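Local atomic coordinates of replisome organizer (Bacillus phage SPP1, PDB entry 1NO1), a protein that probably loads the host replicative helicase during phage DNA replication and also inhibits that helicase. Residues Trp33-Leu37 and Pro60-Leu66. Numbering follows the deposited sequence.
Sequences WHRVL and PTVSDLL
Trp33 and Val62 meet in a CH-pi contact that joins the C-terminal turn of helix 26-37 to the turn following helix 42-55, in the small all-helical N-terminal domain of this helicase loader. Val62 CB stands over the six-membered ring, 4.0 Å from its centroid and 16° off the ring normal. The two side chains run antiparallel, and the far end of the indole lies against the backbone of residues 60-62. There Val62 N lies over the same face as CB, 3.8 Å from CZ2 of Trp33, while the carbonyl oxygen of Pro60 sits at the ring edge. A broad, flat indole suits this place because it can cover backbone and side chain together; Leu10 of helix 3-16 also touches it.

Val62 is branched at CB, which lets CB face the indole while CG2, anti to the backbone N, reaches Val36 and Leu37. This methyl comes tip to tip with Leu37, 4.0 Å from CG, whereas Val36 approaches at a slant through CG1. Leu66 closes the apolar patch with both branches: CD1 packs on Val36 CG1, and CD2 lies 3.9 Å from Leu37 CD2. Leu65 brings CD1 obliquely to Trp33 CZ3 and also packs on Leu49 of helix 42-55, tying the turn to both helices.

No hydrogen bond crosses between the two segments; outside them, Asn48 of helix 42-55 bonds Leu65 O. Within the turn, Thr61 and Asp64 pair in an arrangement like a capping box, its return bond from Asp64 N to Thr61 OG1 weak. Asp64 OD2 accepts twice: Thr61 OG1 meets it from above the carboxylate plane at 2.9 Å, and Thr61 N donates to its anti lone pair in a nearly straight bond of 3.0 Å, 176° at the hydrogen.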
ATOM      1  N   TRP A  33      -7.998   3.124  -2.271  1.00 34.23           N
ATOM      2  CA  TRP A  33      -6.886   3.523  -1.393  1.00 33.66           C
ATOM      3  C   TRP A  33      -6.516   5.031  -1.623  1.00 34.67           C
ATOM      4  O   TRP A  33      -6.140   5.772  -0.682  1.00 35.82           O
ATOM      5  CB  TRP A  33      -5.672   2.556  -1.526  1.00 32.91           C
ATOM      6  CG  TRP A  33      -5.837   1.175  -0.893  1.00 30.89           C
ATOM      7  CD1 TRP A  33      -7.014   0.441  -0.772  1.00 31.03           C
ATOM      8  CD2 TRP A  33      -4.816   0.376  -0.266  1.00 30.32           C
ATOM      9  NE1 TRP A  33      -6.760  -0.752  -0.134  1.00 31.16           N
ATOM     10  CE2 TRP A  33      -5.428  -0.819   0.188  1.00 29.33           C
ATOM     11  CE3 TRP A  33      -3.436   0.546  -0.046  1.00 33.56           C
ATOM     12  CZ2 TRP A  33      -4.725  -1.815   0.882  1.00 31.54           C
ATOM     13  CZ3 TRP A  33      -2.715  -0.471   0.615  1.00 33.32           C
ATOM     14  CH2 TRP A  33      -3.365  -1.635   1.073  1.00 32.29           C
ATOM     15  N   HIS A  34      -6.677   5.512  -2.852  1.00 35.58           N
ATOM     16  CA  HIS A  34      -6.376   6.927  -3.165  1.00 36.00           C
ATOM     17  C   HIS A  34      -7.253   7.959  -2.447  1.00 36.22           C
ATOM     18  O   HIS A  34      -6.820   9.073  -2.226  1.00 37.31           O
ATOM     19  CB  HIS A  34      -6.386   7.193  -4.675  1.00 35.23           C
ATOM     20  CG  HIS A  34      -6.132   8.628  -5.041  1.00 35.99           C
ATOM     21  ND1 HIS A  34      -7.094   9.432  -5.626  1.00 38.58           N
ATOM     22  CD2 HIS A  34      -5.023   9.401  -4.924  1.00 37.13           C
ATOM     23  CE1 HIS A  34      -6.591  10.636  -5.849  1.00 38.09           C
ATOM     24  NE2 HIS A  34      -5.333  10.642  -5.438  1.00 38.21           N
ATOM     25  N   ARG A  35      -8.471   7.595  -2.083  1.00 36.82           N
ATOM     26  CA  ARG A  35      -9.353   8.490  -1.338  1.00 37.13           C
ATOM     27  C   ARG A  35      -8.745   8.798   0.029  1.00 37.05           C
ATOM     28  O   ARG A  35      -8.957   9.883   0.594  1.00 37.05           O
ATOM     29  CB  ARG A  35     -10.738   7.844  -1.140  1.00 36.96           C
ATOM     30  CG  ARG A  35     -11.612   7.804  -2.387  1.00 38.88           C
ATOM     31  CD  ARG A  35     -12.917   6.959  -2.264  1.00 42.76           C
ATOM     32  NE  ARG A  35     -13.444   6.550  -3.583  1.00 47.70           N
ATOM     33  CZ  ARG A  35     -14.024   5.354  -3.849  1.00 49.78           C
ATOM     34  NH1 ARG A  35     -14.186   4.439  -2.883  1.00 47.27           N
ATOM     35  NH2 ARG A  35     -14.460   5.085  -5.082  1.00 49.27           N
ATOM     36  N   VAL A  36      -8.051   7.812   0.580  1.00 36.44           N
ATOM     37  CA  VAL A  36      -7.354   8.003   1.822  1.00 36.47           C
ATOM     38  C   VAL A  36      -5.958   8.572   1.550  1.00 37.29           C
ATOM     39  O   VAL A  36      -5.551   9.522   2.197  1.00 37.55           O
ATOM     40  CB  VAL A  36      -7.198   6.672   2.563  1.00 36.81           C
ATOM     41  CG1 VAL A  36      -6.238   6.808   3.701  1.00 35.12           C
ATOM     42  CG2 VAL A  36      -8.568   6.179   3.080  1.00 36.31           C
ATOM     43  N   LEU A  37      -5.239   8.030   0.566  1.00 36.92           N
ATOM     44  CA  LEU A  37      -3.840   8.430   0.379  1.00 36.71           C
ATOM     45  C   LEU A  37      -3.556   9.808  -0.237  1.00 36.40           C
ATOM     46  O   LEU A  37      -2.421  10.246  -0.213  1.00 36.41           O
ATOM     47  CB  LEU A  37      -3.030   7.318  -0.325  1.00 36.16           C
ATOM     48  CG  LEU A  37      -2.850   6.047   0.520  1.00 36.59           C
ATOM     49  CD1 LEU A  37      -2.148   4.908  -0.226  1.00 36.23           C
ATOM     50  CD2 LEU A  37      -2.066   6.332   1.793  1.00 36.33           C
ATOM     51  N   PRO A  60      -0.738  -5.747   4.960  1.00 36.68           N
ATOM     52  CA  PRO A  60      -1.381  -4.610   5.647  1.00 36.34           C
ATOM     53  C   PRO A  60      -2.666  -4.093   5.002  1.00 37.00           C
ATOM     54  O   PRO A  60      -2.883  -4.378   3.833  1.00 37.86           O
ATOM     55  CB  PRO A  60      -0.313  -3.508   5.506  1.00 35.23           C
ATOM     56  CG  PRO A  60       0.281  -3.810   4.156  1.00 35.02           C
ATOM     57  CD  PRO A  60       0.476  -5.332   4.226  1.00 35.77           C
ATOM     58  N   THR A  61      -3.498  -3.349   5.743  1.00 36.82           N
ATOM     59  CA  THR A  61      -4.622  -2.627   5.134  1.00 37.01           C
ATOM     60  C   THR A  61      -4.140  -1.187   4.985  1.00 37.94           C
ATOM     61  O   THR A  61      -3.062  -0.845   5.494  1.00 36.73           O
ATOM     62  CB  THR A  61      -5.774  -2.592   6.075  1.00 37.31           C
ATOM     63  OG1 THR A  61      -5.326  -2.049   7.341  1.00 36.38           O
ATOM     64  CG2 THR A  61      -6.195  -4.022   6.406  1.00 37.12           C
ATOM     65  N   VAL A  62      -4.923  -0.322   4.337  1.00 37.34           N
ATOM     66  CA  VAL A  62      -4.426   1.039   4.176  1.00 36.75           C
ATOM     67  C   VAL A  62      -4.314   1.687   5.515  1.00 37.82           C
ATOM     68  O   VAL A  62      -3.425   2.520   5.712  1.00 38.02           O
ATOM     69  CB  VAL A  62      -5.310   1.943   3.225  1.00 37.80           C
ATOM     70  CG1 VAL A  62      -6.621   2.250   3.830  1.00 34.28           C
ATOM     71  CG2 VAL A  62      -4.584   3.267   2.876  1.00 36.45           C
ATOM     72  N   SER A  63      -5.181   1.354   6.480  1.00 37.87           N
ATOM     73  CA  SER A  63      -4.981   2.018   7.775  1.00 37.36           C
ATOM     74  C   SER A  63      -3.662   1.631   8.449  1.00 38.12           C
ATOM     75  O   SER A  63      -3.141   2.369   9.271  1.00 38.71           O
ATOM     76  CB  SER A  63      -6.125   1.773   8.731  1.00 37.05           C
ATOM     77  OG  SER A  63      -6.012   0.504   9.341  1.00 39.17           O
ATOM     78  N   ASP A  64      -3.113   0.469   8.152  1.00 38.91           N
ATOM     79  CA  ASP A  64      -1.871   0.094   8.838  1.00 40.48           C
ATOM     80  C   ASP A  64      -0.637   0.941   8.400  1.00 41.73           C
ATOM     81  O   ASP A  64       0.428   0.819   9.007  1.00 42.72           O
ATOM     82  CB  ASP A  64      -1.518  -1.384   8.549  1.00 39.96           C
ATOM     83  CG  ASP A  64      -2.430  -2.386   9.283  1.00 40.77           C
ATOM     84  OD1 ASP A  64      -2.554  -2.295  10.522  1.00 39.35           O
ATOM     85  OD2 ASP A  64      -3.047  -3.310   8.695  1.00 39.21           O
ATOM     86  N   LEU A  65      -0.746   1.724   7.324  1.00 42.52           N
ATOM     87  CA  LEU A  65       0.413   2.453   6.798  1.00 43.69           C
ATOM     88  C   LEU A  65       0.436   3.938   7.137  1.00 43.91           C
ATOM     89  O   LEU A  65       1.396   4.634   6.820  1.00 44.16           O
ATOM     90  CB  LEU A  65       0.533   2.270   5.273  1.00 43.15           C
ATOM     91  CG  LEU A  65       0.463   0.818   4.805  1.00 41.61           C
ATOM     92  CD1 LEU A  65       0.273   0.657   3.313  1.00 38.37           C
ATOM     93  CD2 LEU A  65       1.737   0.033   5.256  1.00 43.81           C
ATOM     94  N   LEU A  66      -0.580   4.427   7.812  1.00 45.05           N
ATOM     95  CA  LEU A  66      -0.613   5.864   8.105  1.00 46.37           C
ATOM     96  C   LEU A  66       0.221   6.282   9.314  1.00 48.46           C
ATOM     97  O   LEU A  66       0.491   7.493   9.523  1.00 49.00           O
ATOM     98  CB  LEU A  66      -2.038   6.365   8.249  1.00 45.30           C
ATOM     99  CG  LEU A  66      -2.937   5.939   7.092  1.00 41.73           C
ATOM    100  CD1 LEU A  66      -4.242   6.722   7.192  1.00 35.71           C
ATOM    101  CD2 LEU A  66      -2.265   6.158   5.730  1.00 39.62           C
TER